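SusD/RagB family nutrient-binding outer membrane lipoprotein (PDB 4F7A) probably binds glycans, perhaps mucin O-glycans, at the outer membrane as a SusD-like lipoprotein with a TPR-like helical fold. Local coordinates at residues E260-A265 against Y315-T320; N310-Y315 against T387-Y392. All blocks are in the same frame, centred on the assembly; numbering follows the deposited sequence.

Interaction 1: E260-A265 against Y315-T320; sequences ETYMGA and YSFINT
Tyr262 and Phe317 pair across a single beta bridge. It joins the short strand 262-263 to the loop ahead of strand 329-332 in this SusD-like fold. Two backbone hydrogen bonds make the bridge. Met263 N donates to Ser316 O at 2.9 Å, and Ile318 N donates to Thr261 O at 3.1 Å. The strand also pairs with 61-62, through Tyr262 and His62.

The aromatic contact is a T-shaped stack. The edge of Phe317 meets one face of Tyr262, with planes at 84° and centroids 5.0 Å apart. Phe317 CG is anti to the backbone N (chi1 -159°), and CD1 stands 3.6 Å above the centre of the Tyr262 ring. Thr261 O also lies over one Phe317 face, offset toward the rim. The Tyr262 hydroxyl bonds outside these segments, to Gln313 O.

The remaining contacts are van der Waals. The selenium SE of selenomethionine Met263 lies 3.7 Å from Ser316 CB, while Ser316 OG hydrogen-bonds to Leu296 N. Thr261 OG1 is buried without a hydrogen-bond partner in the model. Thr261 OG1 touches Phe317 CZ at 3.4 Å and Ile318 CG2 at 3.3 Å.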
loop_
_atom_site.group_PDB
_atom_site.type_symbol
_atom_site.label_atom_id
_atom_site.label_comp_id
_atom_site.label_asym_id
_atom_site.label_seq_id
_atom_site.Cartn_x
_atom_site.Cartn_y
_atom_site.Cartn_z
ATOM N N GLU A 260 -1.287 17.468 -10.387
ATOM C CA GLU A 260 -0.295 17.259 -9.308
ATOM C C GLU A 260 0.265 15.841 -9.152
ATOM O O GLU A 260 0.926 15.559 -8.162
ATOM C CB GLU A 260 -0.885 17.750 -7.967
ATOM C CG GLU A 260 -0.968 19.270 -7.887
ATOM C CD GLU A 260 -1.471 19.777 -6.554
ATOM O OE1 GLU A 260 -0.799 19.561 -5.527
ATOM O OE2 GLU A 260 -2.536 20.418 -6.529
ATOM N N THR A 261 0.045 14.963 -10.137
ATOM C CA THR A 261 0.518 13.574 -10.060
ATOM C C THR A 261 1.504 13.236 -11.179
ATOM O O THR A 261 1.112 12.754 -12.236
ATOM C CB THR A 261 -0.681 12.611 -10.120
ATOM O OG1 THR A 261 -1.445 12.899 -11.294
ATOM C CG2 THR A 261 -1.562 12.769 -8.868
ATOM N N TYR A 262 2.781 13.523 -10.941
ATOM C CA TYR A 262 3.841 13.236 -11.896
ATOM C C TYR A 262 4.521 11.926 -11.559
ATOM O O TYR A 262 4.494 11.466 -10.413
ATOM C CB TYR A 262 4.898 14.367 -11.921
ATOM C CG TYR A 262 4.412 15.601 -12.617
ATOM C CD1 TYR A 262 3.482 16.453 -12.005
ATOM C CD2 TYR A 262 4.822 15.897 -13.914
ATOM C CE1 TYR A 262 3.031 17.588 -12.644
ATOM C CE2 TYR A 262 4.352 17.027 -14.562
ATOM C CZ TYR A 262 3.451 17.861 -13.927
ATOM O OH TYR A 262 2.973 18.999 -14.577
HETATM N N MSE A 263 5.129 11.350 -12.581
HETATM C CA MSE A 263 5.969 10.171 -12.486
HETATM C C MSE A 263 7.194 10.408 -11.596
HETATM O O MSE A 263 7.826 11.449 -11.684
HETATM C CB MSE A 263 6.457 9.833 -13.899
HETATM C CG MSE A 263 7.070 8.464 -14.045
HETATM SE SE MSE A 263 7.647 8.209 -15.859
HETATM C CE MSE A 263 7.585 6.272 -15.921
ATOM N N GLY A 264 7.533 9.443 -10.738
ATOM C CA GLY A 264 8.751 9.558 -9.925
ATOM C C GLY A 264 9.985 9.059 -10.667
ATOM O O GLY A 264 9.892 8.209 -11.564
ATOM N N ALA A 265 11.149 9.603 -10.325
ATOM C CA ALA A 265 12.419 9.197 -10.960
ATOM C C ALA A 265 12.735 7.691 -10.906
ATOM O O ALA A 265 13.262 7.139 -11.878
ATOM C CB ALA A 265 13.613 10.001 -10.367
ATOM N N TYR A 315 7.744 17.264 -16.857
ATOM C CA TYR A 315 8.053 15.823 -16.733
ATOM C C TYR A 315 6.813 14.957 -16.982
ATOM O O TYR A 315 5.703 15.471 -17.216
ATOM C CB TYR A 315 8.716 15.527 -15.372
ATOM C CG TYR A 315 10.224 15.734 -15.362
ATOM C CD1 TYR A 315 10.837 16.752 -16.103
ATOM C CD2 TYR A 315 11.043 14.914 -14.601
ATOM C CE1 TYR A 315 12.230 16.937 -16.082
ATOM C CE2 TYR A 315 12.397 15.101 -14.554
ATOM C CZ TYR A 315 13.006 16.084 -15.307
ATOM O OH TYR A 315 14.381 16.218 -15.257
ATOM N N SER A 316 6.998 13.641 -16.984
ATOM C CA SER A 316 5.906 12.728 -17.313
ATOM C C SER A 316 4.787 12.771 -16.268
ATOM O O SER A 316 5.046 12.772 -15.071
ATOM C CB SER A 316 6.402 11.298 -17.454
ATOM O OG SER A 316 7.167 11.136 -18.632
ATOM N N PHE A 317 3.550 12.795 -16.767
ATOM C CA PHE A 317 2.372 12.854 -15.942
ATOM C C PHE A 317 1.716 11.495 -15.967
ATOM O O PHE A 317 1.938 10.723 -16.891
ATOM C CB PHE A 317 1.397 13.914 -16.502
ATOM C CG PHE A 317 0.404 14.411 -15.487
ATOM C CD1 PHE A 317 0.821 15.210 -14.456
ATOM C CD2 PHE A 317 -0.944 14.079 -15.570
ATOM C CE1 PHE A 317 -0.074 15.679 -13.497
ATOM C CE2 PHE A 317 -1.849 14.562 -14.619
ATOM C CZ PHE A 317 -1.408 15.357 -13.584
ATOM N N ILE A 318 0.894 11.218 -14.960
ATOM C CA ILE A 318 0.070 10.037 -14.944
ATOM C C ILE A 318 -0.802 9.976 -16.189
ATOM O O ILE A 318 -1.192 11.000 -16.748
ATOM C CB ILE A 318 -0.815 9.962 -13.667
ATOM C CG1 ILE A 318 -1.197 8.520 -13.353
ATOM C CG2 ILE A 318 -2.069 10.890 -13.781
ATOM C CD1 ILE A 318 -1.896 8.342 -11.968
ATOM N N ASN A 319 -1.065 8.763 -16.643
ATOM C CA ASN A 319 -2.017 8.519 -17.733
ATOM C C ASN A 319 -3.465 8.613 -17.230
ATOM O O ASN A 319 -3.952 7.730 -16.495
ATOM C CB ASN A 319 -1.759 7.139 -18.349
ATOM C CG ASN A 319 -2.601 6.880 -19.585
ATOM O OD1 ASN A 319 -3.706 7.405 -19.688
ATOM N ND2 ASN A 319 -2.090 6.034 -20.524
ATOM N N THR A 320 -4.146 9.676 -17.629
ATOM C CA THR A 320 -5.484 9.979 -17.124
ATOM C C THR A 320 -6.599 9.315 -17.942
ATOM O O THR A 320 -7.771 9.559 -17.677
ATOM C CB THR A 320 -5.721 11.509 -17.010
ATOM O OG1 THR A 320 -5.423 12.155 -18.261
ATOM C CG2 THR A 320 -4.820 12.088 -15.904
#

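Interaction 2: N310-Y315 against T387-Y392; sequences NYYQSY and TDYINY
Tyr389 CE1 lies in plane at the edge of the Tyr315 ring, 4.0 Å from Tyr315 CE2, and Asn391 OD1 lies in plane at the edge of Tyr312. Tyr312 CD1 stands 3.5 Å above the centre of one Tyr315 face, and Tyr315 CZ is also at the Tyr312 edge. The Tyr315 and Tyr389 side chains cross at about a right angle.

Two overlapping type I beta turns, Asn310 to Gln313 and Tyr312 to Tyr315, shape the first segment. In segment 387-392, Asn391 is the centre of an inverse gamma turn. The contact ties together two long loops of the SusD-like fold.

Tyr315 OH donates to Tyr389 OH at 2.9 Å. Tyr389 OH donates in turn to Asn391 OD1 at 2.6 Å. A phenylalanine in place of Tyr389 would probably leave Tyr315 OH without that acceptor and OD1 with one donor fewer. Tyr312 OH also donates to Asn391 OD1, at 2.7 Å, in the carbonyl plane and on a lone pair. The ring and amide planes are 65° apart. A water donates to Tyr312 OH and accepts from Asn391 ND2, 2.9 Å away.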
loop_
_atom_site.group_PDB
_atom_site.type_symbol
_atom_site.label_atom_id
_atom_site.label_comp_id
_atom_site.label_asym_id
_atom_site.label_seq_id
_atom_site.Cartn_x
_atom_site.Cartn_y
_atom_site.Cartn_z
ATOM N N ASN A 310 8.461 26.094 -11.088
ATOM C CA ASN A 310 8.068 24.717 -10.895
ATOM C C ASN A 310 8.850 23.879 -11.904
ATOM O O ASN A 310 8.368 23.560 -13.000
ATOM C CB ASN A 310 6.566 24.582 -11.074
ATOM C CG ASN A 310 5.792 25.414 -10.065
ATOM O OD1 ASN A 310 6.056 25.361 -8.861
ATOM N ND2 ASN A 310 4.862 26.209 -10.552
ATOM N N TYR A 311 10.059 23.514 -11.506
ATOM C CA TYR A 311 11.051 23.003 -12.440
ATOM C C TYR A 311 10.623 21.743 -13.185
ATOM O O TYR A 311 11.044 21.528 -14.304
ATOM C CB TYR A 311 12.369 22.705 -11.714
ATOM C CG TYR A 311 12.989 23.885 -10.973
ATOM C CD1 TYR A 311 13.463 24.985 -11.664
ATOM C CD2 TYR A 311 13.133 23.879 -9.596
ATOM C CE1 TYR A 311 14.049 26.072 -11.003
ATOM C CE2 TYR A 311 13.718 24.979 -8.918
ATOM C CZ TYR A 311 14.180 26.054 -9.642
ATOM O OH TYR A 311 14.754 27.125 -8.998
ATOM N N TYR A 312 9.806 20.916 -12.559
ATOM C CA TYR A 312 9.490 19.586 -13.078
ATOM C C TYR A 312 8.116 19.500 -13.746
ATOM O O TYR A 312 7.620 18.442 -14.017
ATOM C CB TYR A 312 9.635 18.550 -11.950
ATOM C CG TYR A 312 11.069 18.469 -11.513
ATOM C CD1 TYR A 312 12.021 17.888 -12.334
ATOM C CD2 TYR A 312 11.497 19.054 -10.322
ATOM C CE1 TYR A 312 13.365 17.856 -11.979
ATOM C CE2 TYR A 312 12.854 19.033 -9.950
ATOM C CZ TYR A 312 13.770 18.418 -10.787
ATOM O OH TYR A 312 15.090 18.424 -10.474
ATOM N N GLN A 313 7.508 20.648 -14.004
ATOM C CA GLN A 313 6.152 20.714 -14.533
ATOM C C GLN A 313 5.960 20.092 -15.930
ATOM O O GLN A 313 4.831 19.760 -16.309
ATOM C CB GLN A 313 5.754 22.196 -14.496
ATOM C CG GLN A 313 4.672 22.683 -15.351
ATOM C CD GLN A 313 4.639 24.194 -15.243
ATOM O OE1 GLN A 313 5.107 24.909 -16.134
ATOM N NE2 GLN A 313 4.198 24.677 -14.098
ATOM N N SER A 314 7.040 19.925 -16.689
ATOM C CA SER A 314 6.969 19.269 -18.004
ATOM C C SER A 314 7.498 17.833 -18.036
ATOM O O SER A 314 7.650 17.242 -19.112
ATOM C CB SER A 314 7.674 20.141 -19.043
ATOM O OG SER A 314 7.000 21.387 -19.092
ATOM N N TYR A 315 7.744 17.264 -16.857
ATOM C CA TYR A 315 8.053 15.823 -16.733
ATOM C C TYR A 315 6.813 14.957 -16.982
ATOM O O TYR A 315 5.703 15.471 -17.216
ATOM C CB TYR A 315 8.716 15.527 -15.372
ATOM C CG TYR A 315 10.224 15.734 -15.362
ATOM C CD1 TYR A 315 10.837 16.752 -16.103
ATOM C CD2 TYR A 315 11.043 14.914 -14.601
ATOM C CE1 TYR A 315 12.230 16.937 -16.082
ATOM C CE2 TYR A 315 12.397 15.101 -14.554
ATOM C CZ TYR A 315 13.006 16.084 -15.307
ATOM O OH TYR A 315 14.381 16.218 -15.257
ATOM N N THR A 387 17.579 2.606 -16.046
ATOM C CA THR A 387 18.358 3.685 -16.590
ATOM C C THR A 387 18.665 4.758 -15.548
ATOM O O THR A 387 17.994 4.875 -14.521
ATOM C CB THR A 387 17.632 4.303 -17.815
ATOM O OG1 THR A 387 16.283 4.624 -17.456
ATOM C CG2 THR A 387 17.625 3.314 -19.002
ATOM N N ASP A 388 19.707 5.531 -15.828
ATOM C CA ASP A 388 20.154 6.600 -14.963
ATOM C C ASP A 388 19.160 7.750 -14.997
ATOM O O ASP A 388 18.401 7.926 -15.972
ATOM C CB ASP A 388 21.518 7.109 -15.435
ATOM C CG ASP A 388 22.598 6.058 -15.332
ATOM O OD1 ASP A 388 22.499 5.119 -14.483
ATOM O OD2 ASP A 388 23.573 6.181 -16.085
ATOM N N TYR A 389 19.142 8.514 -13.919
ATOM C CA TYR A 389 18.363 9.751 -13.870
ATOM C C TYR A 389 19.270 10.886 -14.346
ATOM O O TYR A 389 20.395 11.052 -13.843
ATOM C CB TYR A 389 17.814 10.052 -12.480
ATOM C CG TYR A 389 17.172 11.404 -12.490
ATOM C CD1 TYR A 389 15.946 11.596 -13.114
ATOM C CD2 TYR A 389 17.848 12.513 -12.012
ATOM C CE1 TYR A 389 15.390 12.843 -13.204
ATOM C CE2 TYR A 389 17.307 13.782 -12.112
ATOM C CZ TYR A 389 16.069 13.939 -12.699
ATOM O OH TYR A 389 15.517 15.183 -12.811
ATOM N N ILE A 390 18.782 11.648 -15.333
ATOM C CA ILE A 390 19.467 12.819 -15.855
ATOM C C ILE A 390 18.562 14.021 -15.606
ATOM O O ILE A 390 17.377 14.005 -15.976
ATOM C CB ILE A 390 19.729 12.717 -17.355
ATOM C CG1 ILE A 390 20.471 11.425 -17.708
ATOM C CG2 ILE A 390 20.523 13.982 -17.840
ATOM C CD1 ILE A 390 21.819 11.313 -17.069
ATOM N N ASN A 391 19.103 15.066 -14.982
ATOM C CA ASN A 391 18.290 16.215 -14.629
ATOM C C ASN A 391 18.148 17.204 -15.822
ATOM O O ASN A 391 18.921 18.156 -15.966
ATOM C CB ASN A 391 18.857 16.907 -13.390
ATOM C CG ASN A 391 17.856 17.836 -12.751
ATOM O OD1 ASN A 391 16.848 17.390 -12.249
ATOM N ND2 ASN A 391 18.134 19.125 -12.768
ATOM N N TYR A 392 17.150 16.966 -16.670
ATOM C CA TYR A 392 16.926 17.812 -17.849
ATOM C C TYR A 392 16.253 19.122 -17.474
ATOM O O TYR A 392 16.346 20.108 -18.212
ATOM C CB TYR A 392 16.130 17.058 -18.911
ATOM C CG TYR A 392 16.928 15.938 -19.555
ATOM C CD1 TYR A 392 18.112 16.204 -20.233
ATOM C CD2 TYR A 392 16.516 14.621 -19.459
ATOM C CE1 TYR A 392 18.855 15.190 -20.834
ATOM C CE2 TYR A 392 17.252 13.599 -20.045
ATOM C CZ TYR A 392 18.412 13.888 -20.723
ATOM O OH TYR A 392 19.115 12.877 -21.302
HETATM O O HOH W 1 16.456 20.788 -11.056
#

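How the interactions relate
Tyr315 belongs to both interactions. Its backbone O lies at the edge of the Tyr262 ring in interaction 1, and its hydroxyl reaches segment 387-392 in interaction 2. The two centres are 11 Å apart. The hydrogen bond from Tyr262 OH to Gln313 O, 2.7 Å long, ties strand 262-263 to the turns of 310-315. Ala265 CB also packs on Tyr389 CD1 at 3.9 Å, so segment 260-265 touches both partners of interaction 2. Along the chain the two pairings cross. The Tyr262 side chain is about 4 Å from a bound triethylene glycol, probably from the crystallisation liquor. Whether this spot is part of a glycan site is not established.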